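Local coordinates for protein CDP-glucose 4,6-dehydratase (Salmonella enterica subsp. enterica serovar Typhi, PDB 1WVG) that catalyses the NAD-dependent conversion of CDP-D-glucose to CDP-4-dehydro-6-deoxy-D-glucose and water, a step in lipopolysaccharide O-antigen biosynthesis, at residues 214-219 / 334-339; 280-285 / 328-333; 27-32 / 241-246. All coordinates share one frame; numbering follows the deposited sequence.

Interaction 1: 214-219 / 334-339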
ATOM      1  N   SER A 214       9.953  34.458 -25.155  1.00 34.49           N
ATOM      2  CA  SER A 214       9.253  35.709 -24.856  1.00 29.08           C
ATOM      3  C   SER A 214      10.234  36.779 -24.464  1.00 35.65           C
ATOM      4  O   SER A 214      10.233  37.896 -24.973  1.00 40.36           O
ATOM      5  CB  SER A 214       8.324  35.512 -23.688  1.00 32.96           C
ATOM      6  OG  SER A 214       7.415  34.470 -24.010  1.00 50.43           O
ATOM      7  N   PHE A 215      11.100  36.425 -23.550  1.00 28.39           N
ATOM      8  CA  PHE A 215      12.061  37.411 -23.150  1.00 33.84           C
ATOM      9  C   PHE A 215      12.837  37.984 -24.314  1.00 46.12           C
ATOM     10  O   PHE A 215      13.010  39.201 -24.465  1.00 38.34           O
ATOM     11  CB  PHE A 215      13.024  36.845 -22.107  1.00 33.15           C
ATOM     12  CG  PHE A 215      12.310  36.732 -20.778  1.00 33.80           C
ATOM     13  CD1 PHE A 215      10.925  36.898 -20.689  1.00 38.77           C
ATOM     14  CD2 PHE A 215      13.013  36.442 -19.608  1.00 36.99           C
ATOM     15  CE1 PHE A 215      10.233  36.781 -19.476  1.00 44.06           C
ATOM     16  CE2 PHE A 215      12.339  36.325 -18.388  1.00 44.58           C
ATOM     17  CZ  PHE A 215      10.953  36.494 -18.314  1.00 38.89           C
ATOM     18  N   GLU A 216      13.337  37.053 -25.097  1.00 43.59           N
ATOM     19  CA  GLU A 216      14.139  37.324 -26.262  1.00 52.92           C
ATOM     20  C   GLU A 216      13.515  38.400 -27.127  1.00 49.32           C
ATOM     21  O   GLU A 216      14.179  39.358 -27.506  1.00 50.12           O
ATOM     22  CB  GLU A 216      14.144  36.045 -27.101  1.00 56.65           C
ATOM     23  CG  GLU A 216      15.502  35.358 -27.249  1.00 66.75           C
ATOM     24  CD  GLU A 216      15.454  34.482 -28.465  1.00100.00           C
ATOM     25  OE1 GLU A 216      14.681  33.521 -28.571  1.00 47.94           O
ATOM     26  OE2 GLU A 216      16.271  34.895 -29.425  1.00100.00           O
ATOM     27  N   ASN A 217      12.234  38.157 -27.431  1.00 41.59           N
ATOM     28  CA  ASN A 217      11.384  38.994 -28.259  1.00 44.50           C
ATOM     29  C   ASN A 217      10.606  39.986 -27.459  1.00 48.37           C
ATOM     30  O   ASN A 217       9.443  40.197 -27.741  1.00 54.19           O
ATOM     31  CB  ASN A 217      10.361  38.182 -29.080  1.00 35.22           C
ATOM     32  CG  ASN A 217      11.047  37.267 -30.082  1.00100.00           C
ATOM     33  OD1 ASN A 217      12.213  37.471 -30.447  1.00 95.34           O
ATOM     34  ND2 ASN A 217      10.330  36.248 -30.535  1.00100.00           N
ATOM     35  N   ASN A 218      11.265  40.584 -26.489  1.00 45.51           N
ATOM     36  CA  ASN A 218      10.673  41.579 -25.611  1.00 51.10           C
ATOM     37  C   ASN A 218       9.174  41.477 -25.432  1.00 60.15           C
ATOM     38  O   ASN A 218       8.469  42.483 -25.496  1.00 65.18           O
ATOM     39  CB  ASN A 218      11.139  43.018 -25.889  1.00 45.85           C
ATOM     40  CG  ASN A 218      12.652  43.107 -25.952  1.00100.00           C
ATOM     41  OD1 ASN A 218      13.333  43.258 -24.900  1.00100.00           O
ATOM     42  ND2 ASN A 218      13.182  42.961 -27.181  1.00 70.99           N
ATOM     43  N   GLN A 219       8.703  40.257 -25.194  1.00 50.24           N
ATOM     44  CA  GLN A 219       7.295  39.987 -24.973  1.00 44.05           C
ATOM     45  C   GLN A 219       7.153  39.374 -23.592  1.00 47.40           C
ATOM     46  O   GLN A 219       8.165  38.929 -23.023  1.00 45.45           O
ATOM     47  CB  GLN A 219       6.746  39.024 -26.040  1.00 42.42           C
ATOM     48  CG  GLN A 219       6.535  39.716 -27.382  1.00 53.09           C
ATOM     49  CD  GLN A 219       5.653  38.921 -28.326  1.00100.00           C
ATOM     50  OE1 GLN A 219       5.945  37.731 -28.569  1.00100.00           O
ATOM     51  NE2 GLN A 219       4.625  39.578 -28.857  1.00100.00           N
ATOM     52  N   LYS A 334      21.867  33.937 -23.781  1.00 33.12           N
ATOM     53  CA  LYS A 334      22.376  35.214 -24.223  1.00 31.97           C
ATOM     54  C   LYS A 334      23.616  35.055 -25.098  1.00 40.45           C
ATOM     55  O   LYS A 334      23.702  35.664 -26.162  1.00 38.09           O
ATOM     56  CB  LYS A 334      22.585  36.152 -23.043  1.00 29.67           C
ATOM     57  CG  LYS A 334      21.258  36.559 -22.426  1.00 39.42           C
ATOM     58  CD  LYS A 334      21.389  37.621 -21.330  1.00 25.14           C
ATOM     59  CE  LYS A 334      20.052  38.270 -20.960  1.00 39.72           C
ATOM     60  NZ  LYS A 334      20.195  39.431 -20.072  1.00 42.04           N
ATOM     61  N   ALA A 335      24.573  34.234 -24.662  1.00 31.47           N
ATOM     62  CA  ALA A 335      25.776  34.025 -25.455  1.00 34.83           C
ATOM     63  C   ALA A 335      25.432  33.628 -26.884  1.00 40.75           C
ATOM     64  O   ALA A 335      26.003  34.094 -27.865  1.00 41.43           O
ATOM     65  CB  ALA A 335      26.654  32.972 -24.809  1.00 30.67           C
ATOM     66  N   TRP A 336      24.456  32.745 -26.958  1.00 29.82           N
ATOM     67  CA  TRP A 336      23.981  32.232 -28.195  1.00 29.15           C
ATOM     68  C   TRP A 336      23.495  33.381 -29.022  1.00 34.62           C
ATOM     69  O   TRP A 336      23.803  33.542 -30.202  1.00 33.32           O
ATOM     70  CB  TRP A 336      22.764  31.338 -27.901  1.00 30.09           C
ATOM     71  CG  TRP A 336      22.110  30.913 -29.171  1.00 28.33           C
ATOM     72  CD1 TRP A 336      22.743  30.255 -30.180  1.00 27.98           C
ATOM     73  CD2 TRP A 336      20.759  31.140 -29.606  1.00 26.44           C
ATOM     74  NE1 TRP A 336      21.867  30.026 -31.202  1.00 23.88           N
ATOM     75  CE2 TRP A 336      20.641  30.555 -30.887  1.00 25.18           C
ATOM     76  CE3 TRP A 336      19.639  31.744 -29.033  1.00 29.46           C
ATOM     77  CZ2 TRP A 336      19.455  30.603 -31.626  1.00 23.25           C
ATOM     78  CZ3 TRP A 336      18.463  31.773 -29.749  1.00 32.01           C
ATOM     79  CH2 TRP A 336      18.369  31.204 -31.025  1.00 34.03           C
ATOM     80  N   ILE A 337      22.701  34.171 -28.329  1.00 34.45           N
ATOM     81  CA  ILE A 337      22.072  35.348 -28.872  1.00 39.62           C
ATOM     82  C   ILE A 337      23.045  36.334 -29.523  1.00 42.18           C
ATOM     83  O   ILE A 337      22.801  36.818 -30.642  1.00 38.01           O
ATOM     84  CB  ILE A 337      21.172  35.978 -27.832  1.00 47.70           C
ATOM     85  CG1 ILE A 337      19.720  35.607 -28.120  1.00 38.04           C
ATOM     86  CG2 ILE A 337      21.389  37.490 -27.771  1.00 64.09           C
ATOM     87  CD1 ILE A 337      18.793  35.885 -26.933  1.00 52.95           C
ATOM     88  N   ARG A 338      24.144  36.597 -28.815  1.00 31.31           N
ATOM     89  CA  ARG A 338      25.201  37.483 -29.249  1.00 33.74           C
ATOM     90  C   ARG A 338      26.048  36.811 -30.289  1.00 48.07           C
ATOM     91  O   ARG A 338      27.066  37.357 -30.699  1.00 51.73           O
ATOM     92  CB  ARG A 338      26.173  37.849 -28.148  1.00 22.75           C
ATOM     93  CG  ARG A 338      25.627  37.724 -26.747  1.00 83.50           C
ATOM     94  CD  ARG A 338      26.605  38.306 -25.741  1.00100.00           C
ATOM     95  NE  ARG A 338      27.625  37.353 -25.325  1.00100.00           N
ATOM     96  CZ  ARG A 338      27.617  36.805 -24.102  1.00100.00           C
ATOM     97  NH1 ARG A 338      26.667  37.089 -23.201  1.00 80.62           N
ATOM     98  NH2 ARG A 338      28.568  35.931 -23.761  1.00100.00           N
ATOM     99  N   GLY A 339      25.671  35.602 -30.670  1.00 44.97           N
ATOM    100  CA  GLY A 339      26.440  34.893 -31.679  1.00 44.80           C
ATOM    101  C   GLY A 339      27.766  34.276 -31.234  1.00 53.32           C
ATOM    102  O   GLY A 339      28.687  34.063 -32.032  1.00 56.51           O
TER
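The side chains of Glu216 and Ile337 lie alongside each other and run antiparallel. The tight point is between their aliphatic parts: Glu216 CG lies 3.3 Å from Ile337 CD1, which is close for two saturated carbons. Both first torsions are off a staggered position, consistent with a tight fit. Glu216 holds chi1 at -115°, almost eclipsed, and Ile337 holds it at -101°, about 40° from the staggered value of -60°. Beyond CG the glutamate chain runs extended and carries its carboxylate along the isoleucine. Glu216 OE2 is 3.7 Å from Ile337 CD1, so an oxygen rests on a methyl group.

Two helix ends meet here. Residues 214-216 finish the helix 207-216, and residues 334-337 finish the helix 322-337. Gly339 stops the second helix with a Schellman motif: its phi is positive, and Gly339 N bonds Trp336 O at 2.8 Å. The small parallel sheet of strands 221-223 and 289-291 begins just after the first helix, in the substrate-binding part of this extended short-chain dehydrogenase/reductase fold.

The looser side is at Trp336. Its CZ3 carbon is 3.8 Å from Glu216 OE2, and the carboxylate reaches the indole obliquely. The indole also meets Trp202 edge-to-face. Toward solvent the contact thins out, with Ile337 exposed and Glu216 and Trp336 partly exposed.

Interaction 2: 280-285 / 328-333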
ATOM      1  N   VAL A 280      12.758  36.312 -14.623  1.00 35.03           N
ATOM      2  CA  VAL A 280      12.487  37.731 -14.897  1.00 35.92           C
ATOM      3  C   VAL A 280      13.666  38.558 -14.391  1.00 42.44           C
ATOM      4  O   VAL A 280      14.294  39.393 -15.058  1.00 40.72           O
ATOM      5  CB  VAL A 280      11.183  38.175 -14.206  1.00 33.61           C
ATOM      6  CG1 VAL A 280      11.194  39.673 -13.890  1.00 23.48           C
ATOM      7  CG2 VAL A 280       9.921  37.738 -14.985  1.00 26.57           C
ATOM      8  N   THR A 281      13.991  38.253 -13.156  1.00 34.10           N
ATOM      9  CA  THR A 281      15.077  38.900 -12.493  1.00 29.94           C
ATOM     10  C   THR A 281      16.424  38.674 -13.177  1.00 42.30           C
ATOM     11  O   THR A 281      17.210  39.605 -13.353  1.00 35.12           O
ATOM     12  CB  THR A 281      15.076  38.337 -11.071  1.00 39.28           C
ATOM     13  OG1 THR A 281      14.018  38.937 -10.351  1.00 43.61           O
ATOM     14  CG2 THR A 281      16.430  38.564 -10.415  1.00 42.60           C
ATOM     15  N   LEU A 282      16.691  37.415 -13.530  1.00 30.69           N
ATOM     16  CA  LEU A 282      17.919  37.025 -14.160  1.00 27.24           C
ATOM     17  C   LEU A 282      18.092  37.689 -15.500  1.00 38.02           C
ATOM     18  O   LEU A 282      19.191  38.084 -15.876  1.00 28.00           O
ATOM     19  CB  LEU A 282      17.800  35.518 -14.379  1.00 26.92           C
ATOM     20  CG  LEU A 282      18.215  34.801 -13.113  1.00 33.31           C
ATOM     21  CD1 LEU A 282      18.291  33.300 -13.389  1.00 34.38           C
ATOM     22  CD2 LEU A 282      19.606  35.288 -12.733  1.00 39.79           C
ATOM     23  N   TRP A 283      16.992  37.767 -16.258  1.00 41.65           N
ATOM     24  CA  TRP A 283      17.017  38.368 -17.590  1.00 35.02           C
ATOM     25  C   TRP A 283      17.172  39.860 -17.498  1.00 42.39           C
ATOM     26  O   TRP A 283      18.127  40.441 -17.993  1.00 44.62           O
ATOM     27  CB  TRP A 283      15.737  38.077 -18.370  1.00 32.03           C
ATOM     28  CG  TRP A 283      15.872  38.407 -19.835  1.00 44.38           C
ATOM     29  CD1 TRP A 283      15.487  39.569 -20.427  1.00 45.14           C
ATOM     30  CD2 TRP A 283      16.419  37.568 -20.889  1.00 49.91           C
ATOM     31  NE1 TRP A 283      15.744  39.519 -21.769  1.00 43.25           N
ATOM     32  CE2 TRP A 283      16.319  38.302 -22.086  1.00 51.12           C
ATOM     33  CE3 TRP A 283      16.985  36.279 -20.940  1.00 53.94           C
ATOM     34  CZ2 TRP A 283      16.758  37.761 -23.305  1.00 53.47           C
ATOM     35  CZ3 TRP A 283      17.418  35.752 -22.145  1.00 57.05           C
ATOM     36  CH2 TRP A 283      17.307  36.489 -23.323  1.00 56.84           C
ATOM     37  N   GLY A 284      16.202  40.468 -16.841  1.00 47.27           N
ATOM     38  CA  GLY A 284      16.192  41.911 -16.674  1.00 50.17           C
ATOM     39  C   GLY A 284      15.497  42.541 -17.871  1.00 57.89           C
ATOM     40  O   GLY A 284      14.508  41.995 -18.360  1.00 56.21           O
ATOM     41  N   ASP A 285      16.028  43.680 -18.325  1.00 56.82           N
ATOM     42  CA  ASP A 285      15.554  44.438 -19.474  1.00 59.47           C
ATOM     43  C   ASP A 285      14.095  44.271 -19.881  1.00 55.75           C
ATOM     44  O   ASP A 285      13.765  43.763 -20.988  1.00 45.84           O
ATOM     45  CB  ASP A 285      16.439  44.262 -20.723  1.00 67.86           C
ATOM     46  CG  ASP A 285      17.905  44.064 -20.412  1.00100.00           C
ATOM     47  OD1 ASP A 285      18.623  44.954 -19.939  1.00100.00           O
ATOM     48  OD2 ASP A 285      18.317  42.861 -20.730  1.00100.00           O
ATOM     49  N   ARG A 328      22.839  29.863 -15.169  1.00 29.31           N
ATOM     50  CA  ARG A 328      23.568  29.278 -16.273  1.00 27.77           C
ATOM     51  C   ARG A 328      22.745  29.200 -17.537  1.00 24.70           C
ATOM     52  O   ARG A 328      23.299  29.376 -18.611  1.00 31.42           O
ATOM     53  CB  ARG A 328      24.067  27.883 -15.934  1.00 25.30           C
ATOM     54  CG  ARG A 328      25.328  27.932 -15.095  1.00 18.69           C
ATOM     55  CD  ARG A 328      25.663  26.575 -14.475  1.00 36.03           C
ATOM     56  NE  ARG A 328      26.958  26.529 -13.777  1.00 30.24           N
ATOM     57  CZ  ARG A 328      28.180  26.595 -14.360  1.00 33.23           C
ATOM     58  NH1 ARG A 328      28.345  26.706 -15.674  1.00 29.44           N
ATOM     59  NH2 ARG A 328      29.273  26.532 -13.602  1.00 36.87           N
ATOM     60  N   ILE A 329      21.442  28.935 -17.426  1.00 15.72           N
ATOM     61  CA  ILE A 329      20.595  28.872 -18.628  1.00 21.47           C
ATOM     62  C   ILE A 329      20.551  30.218 -19.344  1.00 30.13           C
ATOM     63  O   ILE A 329      20.524  30.315 -20.580  1.00 29.43           O
ATOM     64  CB  ILE A 329      19.164  28.532 -18.250  1.00 23.57           C
ATOM     65  CG1 ILE A 329      19.127  27.087 -17.832  1.00 35.07           C
ATOM     66  CG2 ILE A 329      18.157  28.693 -19.371  1.00 14.22           C
ATOM     67  CD1 ILE A 329      17.718  26.702 -17.393  1.00 58.78           C
ATOM     68  N   VAL A 330      20.497  31.259 -18.507  1.00 36.09           N
ATOM     69  CA  VAL A 330      20.438  32.639 -18.950  1.00 37.20           C
ATOM     70  C   VAL A 330      21.694  33.045 -19.688  1.00 32.70           C
ATOM     71  O   VAL A 330      21.697  33.582 -20.780  1.00 34.32           O
ATOM     72  CB  VAL A 330      20.296  33.531 -17.747  1.00 46.64           C
ATOM     73  CG1 VAL A 330      20.881  34.893 -18.116  1.00 45.29           C
ATOM     74  CG2 VAL A 330      18.810  33.630 -17.374  1.00 47.90           C
ATOM     75  N   LYS A 331      22.785  32.770 -19.048  1.00 27.40           N
ATOM     76  CA  LYS A 331      24.047  33.051 -19.622  1.00 21.77           C
ATOM     77  C   LYS A 331      24.134  32.375 -20.944  1.00 29.06           C
ATOM     78  O   LYS A 331      24.520  32.998 -21.920  1.00 35.55           O
ATOM     79  CB  LYS A 331      25.144  32.546 -18.720  1.00 28.17           C
ATOM     80  CG  LYS A 331      25.520  33.643 -17.742  1.00 56.44           C
ATOM     81  CD  LYS A 331      26.550  33.263 -16.692  1.00 59.89           C
ATOM     82  CE  LYS A 331      26.437  34.180 -15.479  1.00 43.77           C
ATOM     83  NZ  LYS A 331      27.254  33.728 -14.327  1.00100.00           N
ATOM     84  N   TRP A 332      23.775  31.102 -20.971  1.00 26.31           N
ATOM     85  CA  TRP A 332      23.862  30.327 -22.210  1.00 28.66           C
ATOM     86  C   TRP A 332      23.032  30.919 -23.322  1.00 28.43           C
ATOM     87  O   TRP A 332      23.484  31.115 -24.454  1.00 30.14           O
ATOM     88  CB  TRP A 332      23.561  28.808 -22.030  1.00 25.92           C
ATOM     89  CG  TRP A 332      23.935  27.870 -23.165  1.00 26.12           C
ATOM     90  CD1 TRP A 332      24.999  26.975 -23.218  1.00 25.83           C
ATOM     91  CD2 TRP A 332      23.225  27.691 -24.400  1.00 23.65           C
ATOM     92  NE1 TRP A 332      24.993  26.239 -24.395  1.00 23.48           N
ATOM     93  CE2 TRP A 332      23.905  26.667 -25.131  1.00 25.79           C
ATOM     94  CE3 TRP A 332      22.108  28.313 -24.957  1.00 24.94           C
ATOM     95  CZ2 TRP A 332      23.481  26.307 -26.398  1.00 23.30           C
ATOM     96  CZ3 TRP A 332      21.678  27.909 -26.197  1.00 26.53           C
ATOM     97  CH2 TRP A 332      22.356  26.924 -26.904  1.00 28.38           C
ATOM     98  N   HIS A 333      21.790  31.197 -23.002  1.00 28.33           N
ATOM     99  CA  HIS A 333      20.897  31.736 -23.991  1.00 32.90           C
ATOM    100  C   HIS A 333      21.404  33.031 -24.626  1.00 47.04           C
ATOM    101  O   HIS A 333      21.378  33.209 -25.848  1.00 49.47           O
ATOM    102  CB  HIS A 333      19.485  31.877 -23.436  1.00 31.81           C
ATOM    103  CG  HIS A 333      18.484  31.882 -24.524  1.00 32.86           C
ATOM    104  ND1 HIS A 333      18.185  30.724 -25.220  1.00 34.40           N
ATOM    105  CD2 HIS A 333      17.719  32.909 -24.997  1.00 26.18           C
ATOM    106  CE1 HIS A 333      17.244  31.065 -26.112  1.00 34.35           C
ATOM    107  NE2 HIS A 333      16.941  32.370 -25.991  1.00 30.18           N
TER
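Leu282 and Val330 make the apolar half of this contact, and Trp283 and His333 make the aromatic half. Val330 CG2 sits 3.7 Å from Leu282 CB and 4.0 Å from Leu282 CD1, so one methyl touches both the root and the tip of the leucine. The two side chains cross at a slant. Val330 is buried, and its CB bond points toward the other helix.

The aromatic pair meets edge to edge. His333 CD2 is 4.0 Å from both Trp283 CH2 and Trp283 CZ3. The contact lies near the plane of each ring, so neither offers its face. Trp283 leaves the backbone at an angle to the partner helix. Its chi1 of -167° sets the indole on the far side of CB from the backbone N, and the six-membered end swings across to the histidine.

Around these groups lies a second shell. Phe215 meets the Trp283 ring with planes at about 60°, and Lys334 makes a cation-pi contact with it. Lys334 NZ also bonds Trp283 O, which ties the end of helix 272-283 to helix 322-337. Leu212, on helix 207-216, packs on His333. Three helices of the substrate-binding region thus converge here.

Between the two segments themselves the touching atoms are all carbon. The contact therefore rests on van der Waals fit, and its cohesion depends on how well the shapes match.

Interaction 3: 27-32 / 241-246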
ATOM      1  N   LEU A  27      27.204  14.867 -26.994  1.00 20.95           N
ATOM      2  CA  LEU A  27      28.309  15.749 -26.859  1.00 19.20           C
ATOM      3  C   LEU A  27      29.214  15.314 -25.706  1.00 27.81           C
ATOM      4  O   LEU A  27      30.434  15.132 -25.851  1.00 22.27           O
ATOM      5  CB  LEU A  27      27.749  17.114 -26.565  1.00 19.88           C
ATOM      6  CG  LEU A  27      28.858  18.132 -26.556  1.00 28.19           C
ATOM      7  CD1 LEU A  27      29.601  18.036 -27.879  1.00 30.61           C
ATOM      8  CD2 LEU A  27      28.225  19.519 -26.456  1.00 43.13           C
ATOM      9  N   TRP A  28      28.596  15.128 -24.539  1.00 30.49           N
ATOM     10  CA  TRP A  28      29.337  14.710 -23.355  1.00 27.19           C
ATOM     11  C   TRP A  28      30.185  13.492 -23.648  1.00 14.87           C
ATOM     12  O   TRP A  28      31.401  13.428 -23.405  1.00 19.13           O
ATOM     13  CB  TRP A  28      28.359  14.318 -22.215  1.00 23.43           C
ATOM     14  CG  TRP A  28      29.021  14.388 -20.851  1.00 24.78           C
ATOM     15  CD1 TRP A  28      30.361  14.282 -20.603  1.00 26.82           C
ATOM     16  CD2 TRP A  28      28.385  14.649 -19.570  1.00 19.66           C
ATOM     17  NE1 TRP A  28      30.606  14.451 -19.259  1.00 23.78           N
ATOM     18  CE2 TRP A  28      29.402  14.668 -18.598  1.00 21.55           C
ATOM     19  CE3 TRP A  28      27.054  14.867 -19.154  1.00 23.11           C
ATOM     20  CZ2 TRP A  28      29.104  14.914 -17.236  1.00 21.36           C
ATOM     21  CZ3 TRP A  28      26.758  15.126 -17.818  1.00 19.70           C
ATOM     22  CH2 TRP A  28      27.786  15.143 -16.871  1.00 18.96           C
ATOM     23  N   LEU A  29      29.452  12.487 -24.132  1.00 22.57           N
ATOM     24  CA  LEU A  29      29.992  11.184 -24.475  1.00 24.85           C
ATOM     25  C   LEU A  29      31.154  11.241 -25.492  1.00 37.03           C
ATOM     26  O   LEU A  29      32.236  10.653 -25.294  1.00 23.84           O
ATOM     27  CB  LEU A  29      28.866  10.217 -24.924  1.00 22.39           C
ATOM     28  CG  LEU A  29      28.096   9.519 -23.783  1.00 28.89           C
ATOM     29  CD1 LEU A  29      27.160   8.407 -24.294  1.00 25.03           C
ATOM     30  CD2 LEU A  29      29.049   8.959 -22.717  1.00 26.96           C
ATOM     31  N   THR A  30      30.947  11.951 -26.612  1.00 28.60           N
ATOM     32  CA  THR A  30      32.036  11.987 -27.585  1.00 21.22           C
ATOM     33  C   THR A  30      33.224  12.696 -26.993  1.00 24.42           C
ATOM     34  O   THR A  30      34.392  12.353 -27.192  1.00 27.31           O
ATOM     35  CB  THR A  30      31.646  12.615 -28.909  1.00 29.87           C
ATOM     36  OG1 THR A  30      31.341  13.937 -28.618  1.00 37.08           O
ATOM     37  CG2 THR A  30      30.403  11.951 -29.460  1.00 17.93           C
ATOM     38  N   GLU A  31      32.906  13.709 -26.217  1.00 30.65           N
ATOM     39  CA  GLU A  31      33.956  14.445 -25.559  1.00 33.10           C
ATOM     40  C   GLU A  31      34.773  13.545 -24.658  1.00 38.05           C
ATOM     41  O   GLU A  31      35.931  13.858 -24.393  1.00 32.92           O
ATOM     42  CB  GLU A  31      33.406  15.623 -24.756  1.00 36.31           C
ATOM     43  CG  GLU A  31      34.497  16.509 -24.127  1.00 92.66           C
ATOM     44  CD  GLU A  31      33.915  17.560 -23.215  1.00100.00           C
ATOM     45  OE1 GLU A  31      33.708  18.714 -23.567  1.00 90.42           O
ATOM     46  OE2 GLU A  31      33.654  17.101 -21.998  1.00100.00           O
ATOM     47  N   MET A  32      34.173  12.435 -24.198  1.00 31.46           N
ATOM     48  CA  MET A  32      34.903  11.533 -23.315  1.00 32.08           C
ATOM     49  C   MET A  32      35.671  10.455 -24.044  1.00 37.73           C
ATOM     50  O   MET A  32      36.294   9.586 -23.433  1.00 40.57           O
ATOM     51  CB  MET A  32      34.058  10.981 -22.158  1.00 31.95           C
ATOM     52  CG  MET A  32      33.814  12.046 -21.104  1.00 34.96           C
ATOM     53  SD  MET A  32      32.939  11.407 -19.657  1.00 37.76           S
ATOM     54  CE  MET A  32      31.453  10.734 -20.428  1.00 23.18           C
ATOM     55  N   GLY A 241      23.708  10.936 -13.963  1.00 22.53           N
ATOM     56  CA  GLY A 241      23.142   9.747 -13.380  1.00 18.98           C
ATOM     57  C   GLY A 241      23.101   8.650 -14.420  1.00 18.02           C
ATOM     58  O   GLY A 241      23.525   7.513 -14.147  1.00 18.66           O
ATOM     59  N   TYR A 242      22.607   8.976 -15.635  1.00 21.12           N
ATOM     60  CA  TYR A 242      22.559   7.953 -16.706  1.00 19.74           C
ATOM     61  C   TYR A 242      23.957   7.381 -17.011  1.00 17.84           C
ATOM     62  O   TYR A 242      24.144   6.211 -17.315  1.00 18.81           O
ATOM     63  CB  TYR A 242      22.093   8.484 -18.082  1.00 16.78           C
ATOM     64  CG  TYR A 242      20.745   9.127 -18.063  1.00 23.06           C
ATOM     65  CD1 TYR A 242      19.968   9.113 -16.902  1.00 21.40           C
ATOM     66  CD2 TYR A 242      20.247   9.764 -19.203  1.00 20.88           C
ATOM     67  CE1 TYR A 242      18.693   9.692 -16.898  1.00 21.96           C
ATOM     68  CE2 TYR A 242      18.991  10.378 -19.192  1.00 17.76           C
ATOM     69  CZ  TYR A 242      18.202  10.333 -18.040  1.00 27.19           C
ATOM     70  OH  TYR A 242      16.952  10.940 -18.005  1.00 26.44           O
ATOM     71  N   ILE A 243      24.945   8.247 -16.965  1.00 16.19           N
ATOM     72  CA  ILE A 243      26.276   7.837 -17.326  1.00 20.12           C
ATOM     73  C   ILE A 243      26.844   6.921 -16.286  1.00 24.15           C
ATOM     74  O   ILE A 243      27.460   5.896 -16.606  1.00 22.03           O
ATOM     75  CB  ILE A 243      27.158   9.062 -17.560  1.00 21.85           C
ATOM     76  CG1 ILE A 243      26.895   9.607 -18.941  1.00 13.68           C
ATOM     77  CG2 ILE A 243      28.649   8.789 -17.421  1.00 21.11           C
ATOM     78  CD1 ILE A 243      27.320  11.070 -18.988  1.00 20.33           C
ATOM     79  N   VAL A 244      26.612   7.313 -15.046  1.00 24.13           N
ATOM     80  CA  VAL A 244      27.105   6.536 -13.913  1.00 23.92           C
ATOM     81  C   VAL A 244      26.534   5.133 -13.886  1.00 28.60           C
ATOM     82  O   VAL A 244      27.252   4.138 -13.680  1.00 31.38           O
ATOM     83  CB  VAL A 244      26.918   7.245 -12.588  1.00 27.83           C
ATOM     84  CG1 VAL A 244      27.039   6.212 -11.469  1.00 30.26           C
ATOM     85  CG2 VAL A 244      27.962   8.358 -12.451  1.00 21.79           C
ATOM     86  N   VAL A 245      25.238   5.039 -14.156  1.00 21.93           N
ATOM     87  CA  VAL A 245      24.656   3.719 -14.135  1.00 20.68           C
ATOM     88  C   VAL A 245      25.178   2.902 -15.255  1.00 29.58           C
ATOM     89  O   VAL A 245      25.378   1.710 -15.087  1.00 28.36           O
ATOM     90  CB  VAL A 245      23.128   3.630 -14.055  1.00 30.70           C
ATOM     91  CG1 VAL A 245      22.608   4.474 -12.907  1.00 34.87           C
ATOM     92  CG2 VAL A 245      22.580   4.192 -15.345  1.00 31.28           C
ATOM     93  N   ALA A 246      25.386   3.526 -16.402  1.00 19.47           N
ATOM     94  CA  ALA A 246      25.911   2.701 -17.484  1.00 22.30           C
ATOM     95  C   ALA A 246      27.257   2.083 -17.084  1.00 18.62           C
ATOM     96  O   ALA A 246      27.578   0.931 -17.401  1.00 24.44           O
ATOM     97  CB  ALA A 246      26.093   3.532 -18.746  1.00 28.23           C
TER
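Trp28 offers one face of its indole to Ile243. The methyl CD1 of Ile243 stands 3.7 Å above the ring plane, displaced toward the rim. It makes a CH-pi contact, 4.0 Å from the centroid of the six-membered ring of Trp28 and 21° off the ring normal. The closest ring atoms are Trp28 CD2 and CE3, each 3.8 Å from Ile243 CD1, so the methyl stands over the CD2-CE3 bond of the six-membered ring. CG of Trp28 is anti to its backbone N (chi1 -158°), and this sends the indole across to helix 236-251.

One residue on, Leu29 touches the same isoleucine lower on its chain. Leu29 CD2 is 4.4 Å from Ile243 CG1. The leucine leaves the backbone at an angle, but its end turns in toward the partner helix.

Met32 completes the set. Met32 CE approaches Ile243 CD1 at 4.4 Å, again a light contact. Ile243 is therefore touched by three side chains of 27-32, with the tryptophan closest. All four residues are buried and the interface is apolar.

Helix 20-31 is the first helix of the Rossmann fold. It follows strand 11-15 and the glycine-rich turn of the dinucleotide site. Helix 236-251 reaches the same sheet, where Val245 and Ala246 pack on Val128 of strand 126-130. Tyr242 OH bonds Lys21 NZ and joins the two helices a second time. Trp7 of helix 4-7 touches Leu29, Met32 and Ile243. Ile2 packs on Trp28, Met32 and Ile243, and helix 342-355 lies against Trp28 through Ile350 and Met354.

Overall arrangement
Interactions 1 and 2 are neighbours, with centres 9 Å apart, and both use helix 322-337. They touch directly: Phe215 CD2 packs 3.4 Å from Trp283 CB, and Glu216 CG lies 3.5 Å from His333 NE2. Both segments of interaction 2 fall between the segments of interaction 1 in the sequence. Interaction 3 is separate. Its centre is 30 Å from that of interaction 1 and 27 Å from that of interaction 2, with nearest atoms about 13 Å and 8 Å away. It belongs to the nucleotide-binding core, where the Trp28 side chain is about 13 Å from the bound adenosine-5-diphosphoribose. The other two lie further from the chain centre.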